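Local coordinates for HydG protein (Carboxydothermus hydrogenoformans, PDB 4RTB) that acts as a radical SAM maturase of [FeFe]-hydrogenase that binds a [4Fe-4S] cluster and S-adenosylmethionine and probably makes the CO and cyanide ligands, at residues 96-101 against 376-381; 259-264 against 310-315. One frame throughout, in Å; residues are numbered along the deposited sequence.

Contact 1 (96-101 against 376-381); sequences IVLFAP and AEIVEV
Leu98 on strand 95-105 meets Ile378 on helix 375-384 in a purely apolar contact, the two side chains meeting tip to tip through their terminal methyls. CD1 of Leu98 stands 4.1 Å from CD1 of Ile378. The same methyl also serves the next residue of the helix, for Leu98 CD1 lies 4.2 Å from Val379 CG2, so one leucine branch is shared between two consecutive helical side chains. Its reach follows from the first torsion: CG lies beside the backbone N, opposite the carbonyl carbon (chi1 -56°), and the chain extends away from the strand. The backbones themselves stay apart, the CA atoms of Leu98 and Val379 being 9.4 Å from each other.

This is a helix on the outside of the parallel beta/alpha barrel, as expected for a radical SAM enzyme of this family. Around the pair the apolar layer continues: Leu375 and Leu382 of the same helix also pack on Leu98, Ile96 touches Leu382, and Met344 of the adjacent strand is touched by both Leu98 and Ile378.

Hydrogen bonding runs within the elements and to their neighbours. In the helix, Glu380 N donates to Ala376 O at 2.9 Å. In the sheet, strand 95-105 bonds through its backbone to strand 343-345 by way of Val97 and to strand 388-390 by way of Ile96 and Leu98, while Ile96 O also receives a bond from the hydroxyl of Ser390.

On the helix's more exposed side charge takes over, where Glu380 OE2 forms a salt bridge with Lys443 NZ.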
loop_
_atom_site.group_PDB
_atom_site.type_symbol
_atom_site.label_atom_id
_atom_site.label_comp_id
_atom_site.label_asym_id
_atom_site.label_seq_id
_atom_site.Cartn_x
_atom_site.Cartn_y
_atom_site.Cartn_z
ATOM N N ILE A 96 6.542 -7.874 -8.256
ATOM C CA ILE A 96 5.408 -7.058 -7.843
ATOM C C ILE A 96 4.338 -7.952 -7.211
ATOM O O ILE A 96 3.909 -8.945 -7.803
ATOM C CB ILE A 96 4.821 -6.260 -9.029
ATOM C CG1 ILE A 96 3.553 -5.515 -8.604
ATOM C CG2 ILE A 96 4.563 -7.169 -10.230
ATOM C CD1 ILE A 96 3.815 -4.376 -7.646
ATOM N N VAL A 97 3.930 -7.610 -5.994
ATOM C CA VAL A 97 2.979 -8.433 -5.260
ATOM C C VAL A 97 1.552 -7.964 -5.510
ATOM O O VAL A 97 1.265 -6.767 -5.468
ATOM C CB VAL A 97 3.273 -8.413 -3.753
ATOM C CG1 VAL A 97 2.372 -9.395 -3.027
ATOM C CG2 VAL A 97 4.735 -8.743 -3.502
ATOM N N LEU A 98 0.659 -8.912 -5.777
ATOM C CA LEU A 98 -0.725 -8.581 -6.087
ATOM C C LEU A 98 -1.686 -9.020 -4.983
ATOM O O LEU A 98 -1.558 -10.113 -4.419
ATOM C CB LEU A 98 -1.141 -9.212 -7.418
ATOM C CG LEU A 98 -0.291 -8.867 -8.643
ATOM C CD1 LEU A 98 -0.987 -9.333 -9.913
ATOM C CD2 LEU A 98 0.022 -7.377 -8.710
ATOM N N PHE A 99 -2.645 -8.152 -4.679
ATOM C CA PHE A 99 -3.683 -8.457 -3.707
ATOM C C PHE A 99 -5.008 -7.857 -4.154
ATOM O O PHE A 99 -5.046 -6.982 -5.021
ATOM C CB PHE A 99 -3.307 -7.928 -2.322
ATOM C CG PHE A 99 -3.405 -6.433 -2.196
ATOM C CD1 PHE A 99 -2.368 -5.622 -2.627
ATOM C CD2 PHE A 99 -4.529 -5.839 -1.638
ATOM C CE1 PHE A 99 -2.453 -4.244 -2.513
ATOM C CE2 PHE A 99 -4.617 -4.464 -1.522
ATOM C CZ PHE A 99 -3.580 -3.666 -1.959
ATOM N N ALA A 100 -6.092 -8.331 -3.552
ATOM C CA ALA A 100 -7.418 -7.797 -3.828
ATOM C C ALA A 100 -8.085 -7.338 -2.536
ATOM O O ALA A 100 -8.091 -8.064 -1.537
ATOM C CB ALA A 100 -8.274 -8.833 -4.533
ATOM N N PRO A 101 -8.635 -6.117 -2.545
ATOM C CA PRO A 101 -9.341 -5.585 -1.378
ATOM C C PRO A 101 -10.760 -6.127 -1.278
ATOM O O PRO A 101 -11.508 -6.098 -2.254
ATOM C CB PRO A 101 -9.347 -4.076 -1.631
ATOM C CG PRO A 101 -9.307 -3.952 -3.112
ATOM C CD PRO A 101 -8.513 -5.120 -3.624
ATOM N N ALA A 376 -6.158 -11.610 -15.184
ATOM C CA ALA A 376 -5.361 -12.246 -16.231
ATOM C C ALA A 376 -4.768 -11.218 -17.192
ATOM O O ALA A 376 -3.612 -11.336 -17.602
ATOM C CB ALA A 376 -6.202 -13.256 -16.995
ATOM N N GLU A 377 -5.562 -10.210 -17.543
ATOM C CA GLU A 377 -5.104 -9.139 -18.421
ATOM C C GLU A 377 -3.903 -8.402 -17.840
ATOM O O GLU A 377 -2.868 -8.271 -18.497
ATOM C CB GLU A 377 -6.239 -8.149 -18.697
ATOM C CG GLU A 377 -7.050 -8.472 -19.942
ATOM C CD GLU A 377 -8.375 -7.734 -19.992
ATOM O OE1 GLU A 377 -8.417 -6.542 -19.614
ATOM O OE2 GLU A 377 -9.379 -8.353 -20.405
ATOM N N ILE A 378 -4.034 -7.927 -16.605
ATOM C CA ILE A 378 -2.968 -7.144 -15.995
ATOM C C ILE A 378 -1.752 -8.017 -15.700
ATOM O O ILE A 378 -0.635 -7.511 -15.623
ATOM C CB ILE A 378 -3.441 -6.437 -14.698
ATOM C CG1 ILE A 378 -3.005 -7.202 -13.448
ATOM C CG2 ILE A 378 -4.945 -6.213 -14.717
ATOM C CD1 ILE A 378 -1.963 -6.476 -12.628
ATOM N N VAL A 379 -1.964 -9.322 -15.542
ATOM C CA VAL A 379 -0.846 -10.243 -15.362
ATOM C C VAL A 379 -0.091 -10.375 -16.677
ATOM O O VAL A 379 1.139 -10.404 -16.701
ATOM C CB VAL A 379 -1.311 -11.633 -14.880
ATOM C CG1 VAL A 379 -0.210 -12.665 -15.056
ATOM C CG2 VAL A 379 -1.749 -11.565 -13.427
ATOM N N GLU A 380 -0.847 -10.450 -17.767
ATOM C CA GLU A 380 -0.287 -10.442 -19.113
ATOM C C GLU A 380 0.579 -9.200 -19.318
ATOM O O GLU A 380 1.761 -9.294 -19.675
ATOM C CB GLU A 380 -1.417 -10.485 -20.142
ATOM C CG GLU A 380 -1.144 -11.304 -21.388
ATOM C CD GLU A 380 -2.410 -11.537 -22.195
ATOM O OE1 GLU A 380 -3.492 -11.098 -21.746
ATOM O OE2 GLU A 380 -2.325 -12.161 -23.273
ATOM N N VAL A 381 -0.016 -8.035 -19.074
ATOM C CA VAL A 381 0.691 -6.769 -19.223
ATOM C C VAL A 381 1.951 -6.722 -18.360
ATOM O O VAL A 381 3.015 -6.332 -18.837
ATOM C CB VAL A 381 -0.211 -5.572 -18.865
ATOM C CG1 VAL A 381 0.544 -4.264 -19.046
ATOM C CG2 VAL A 381 -1.470 -5.584 -19.718
#

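Contact 2 (259-264 against 310-315); sequences FELLGV and VALLRI
Leu261 and Leu313 lie antiparallel between two nearly parallel helices, each side chain passing the other's flank. The CD1 branch of Leu261 runs alongside the end of Leu313, 4.0 Å from its CG and 4.1 Å from Leu313 CD1. The other branch of Leu261 turns to a second leucine: its CD2 comes to 3.8 Å from Leu312 CD1, and here the two side chains stand roughly perpendicular. Leu261 thus forks over two consecutive residues of the facing helix, its CG placed opposite the backbone N by a chi1 of 165°.

Helices 257-275 and 303-316 belong to consecutive beta/alpha units on the outside of the barrel; strand 281-283 joins them in sequence, and strand 321-324, its parallel partner, follows the second. The axes of the two segments approach to 11.0 Å and cross at -17°, a separation bridged by the branched side chains.

One turn on from Leu261, Val264 meets Leu313 crosswise, with Val264 CG1 3.9 Å from Leu313 CD2. Leu313 consequently divides its two methyls between Leu261 and Val264. Phe69 of helix 62-70 touches both Leu261 and Leu312, while Leu80 of helix 74-91 packs on Leu312. Val264 lies about 11 Å from the bound S-adenosylmethionine, measured from its side chain.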
loop_
_atom_site.group_PDB
_atom_site.type_symbol
_atom_site.label_atom_id
_atom_site.label_comp_id
_atom_site.label_asym_id
_atom_site.label_seq_id
_atom_site.Cartn_x
_atom_site.Cartn_y
_atom_site.Cartn_z
ATOM N N PHE A 259 4.656 18.067 2.896
ATOM C CA PHE A 259 4.484 17.864 4.325
ATOM C C PHE A 259 4.108 16.422 4.665
ATOM O O PHE A 259 4.633 15.854 5.620
ATOM C CB PHE A 259 3.428 18.821 4.874
ATOM C CG PHE A 259 3.357 18.841 6.370
ATOM C CD1 PHE A 259 4.151 19.709 7.098
ATOM C CD2 PHE A 259 2.506 17.987 7.048
ATOM C CE1 PHE A 259 4.092 19.729 8.478
ATOM C CE2 PHE A 259 2.447 18.001 8.426
ATOM C CZ PHE A 259 3.238 18.874 9.142
ATOM N N GLU A 260 3.195 15.841 3.891
ATOM C CA GLU A 260 2.759 14.468 4.129
ATOM C C GLU A 260 3.885 13.472 3.843
ATOM O O GLU A 260 4.082 12.511 4.594
ATOM C CB GLU A 260 1.525 14.139 3.281
ATOM C CG GLU A 260 0.222 14.025 4.071
ATOM C CD GLU A 260 -0.450 15.367 4.322
ATOM O OE1 GLU A 260 -0.974 15.964 3.356
ATOM O OE2 GLU A 260 -0.460 15.821 5.485
ATOM N N LEU A 261 4.615 13.709 2.754
ATOM C CA LEU A 261 5.778 12.896 2.410
ATOM C C LEU A 261 6.813 12.914 3.527
ATOM O O LEU A 261 7.332 11.869 3.926
ATOM C CB LEU A 261 6.412 13.389 1.107
ATOM C CG LEU A 261 7.825 12.878 0.806
ATOM C CD1 LEU A 261 7.832 11.367 0.634
ATOM C CD2 LEU A 261 8.384 13.565 -0.429
ATOM N N LEU A 262 7.113 14.115 4.013
ATOM C CA LEU A 262 7.971 14.292 5.179
ATOM C C LEU A 262 7.453 13.496 6.381
ATOM O O LEU A 262 8.209 12.779 7.049
ATOM C CB LEU A 262 8.063 15.777 5.536
ATOM C CG LEU A 262 9.325 16.577 5.213
ATOM C CD1 LEU A 262 10.124 15.932 4.098
ATOM C CD2 LEU A 262 8.941 18.001 4.843
ATOM N N GLY A 263 6.155 13.625 6.636
ATOM C CA GLY A 263 5.519 13.000 7.780
ATOM C C GLY A 263 5.592 11.486 7.784
ATOM O O GLY A 263 5.808 10.879 8.833
ATOM N N VAL A 264 5.405 10.873 6.619
ATOM C CA VAL A 264 5.476 9.419 6.518
ATOM C C VAL A 264 6.866 8.907 6.880
ATOM O O VAL A 264 7.012 7.988 7.692
ATOM C CB VAL A 264 5.112 8.935 5.107
ATOM C CG1 VAL A 264 5.420 7.455 4.959
ATOM C CG2 VAL A 264 3.651 9.208 4.820
ATOM N N VAL A 310 6.913 8.324 -4.836
ATOM C CA VAL A 310 7.227 6.896 -4.725
ATOM C C VAL A 310 8.735 6.662 -4.853
ATOM O O VAL A 310 9.277 5.712 -4.274
ATOM C CB VAL A 310 6.469 6.039 -5.779
ATOM C CG1 VAL A 310 5.130 6.673 -6.119
ATOM C CG2 VAL A 310 7.301 5.826 -7.038
ATOM N N ALA A 311 9.411 7.544 -5.586
ATOM C CA ALA A 311 10.854 7.439 -5.756
ATOM C C ALA A 311 11.556 7.758 -4.448
ATOM O O ALA A 311 12.370 6.973 -3.960
ATOM C CB ALA A 311 11.334 8.368 -6.856
ATOM N N LEU A 312 11.230 8.919 -3.887
ATOM C CA LEU A 312 11.802 9.355 -2.622
ATOM C C LEU A 312 11.505 8.376 -1.493
ATOM O O LEU A 312 12.357 8.108 -0.659
ATOM C CB LEU A 312 11.287 10.744 -2.263
ATOM C CG LEU A 312 12.034 11.875 -2.963
ATOM C CD1 LEU A 312 11.234 13.156 -2.908
ATOM C CD2 LEU A 312 13.397 12.065 -2.317
ATOM N N LEU A 313 10.291 7.843 -1.472
ATOM C CA LEU A 313 9.922 6.845 -0.480
ATOM C C LEU A 313 10.740 5.572 -0.656
ATOM O O LEU A 313 11.212 4.993 0.325
ATOM C CB LEU A 313 8.429 6.535 -0.563
ATOM C CG LEU A 313 7.532 7.426 0.296
ATOM C CD1 LEU A 313 6.249 7.741 -0.438
ATOM C CD2 LEU A 313 7.234 6.752 1.626
ATOM N N ARG A 314 10.915 5.140 -1.902
ATOM C CA ARG A 314 11.717 3.949 -2.164
ATOM C C ARG A 314 13.175 4.138 -1.741
ATOM O O ARG A 314 13.784 3.230 -1.171
ATOM C CB ARG A 314 11.652 3.561 -3.644
ATOM C CG ARG A 314 12.629 2.456 -4.050
ATOM C CD ARG A 314 12.113 1.046 -3.751
ATOM N NE ARG A 314 11.940 0.782 -2.325
ATOM C CZ ARG A 314 10.782 0.455 -1.762
ATOM N NH1 ARG A 314 9.690 0.340 -2.504
ATOM N NH2 ARG A 314 10.718 0.236 -0.457
ATOM N N ILE A 315 13.730 5.316 -2.008
ATOM C CA ILE A 315 15.141 5.555 -1.722
ATOM C C ILE A 315 15.372 5.843 -0.234
ATOM O O ILE A 315 16.451 5.574 0.292
ATOM C CB ILE A 315 15.706 6.714 -2.603
ATOM C CG1 ILE A 315 17.238 6.756 -2.551
ATOM C CG2 ILE A 315 15.098 8.051 -2.218
ATOM C CD1 ILE A 315 17.815 7.796 -1.598
#

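Both contacts are buried and apolar, with no hydrogen bond between their segments, but they join different elements. Contact 1 sets a helix on a strand of the parallel sheet, and one leucine supplies the strand's share; contact 2 joins two helices of the surrounding layer, with two side chains from each, and buries about twice the surface (171 against 86 Å²). The centres of contact 1 and contact 2 are 25 Å apart, on opposite sides of the chain's centre. Polar groups differ too: 376-381 has a salt bridge at its more exposed side, whereas in 259-264 buried Glu260 OE2 hydrogen-bonds to Ser210 OG and Tyr211 N, of the two residues following the S-adenosylmethionine-binding Glu209 in sequence.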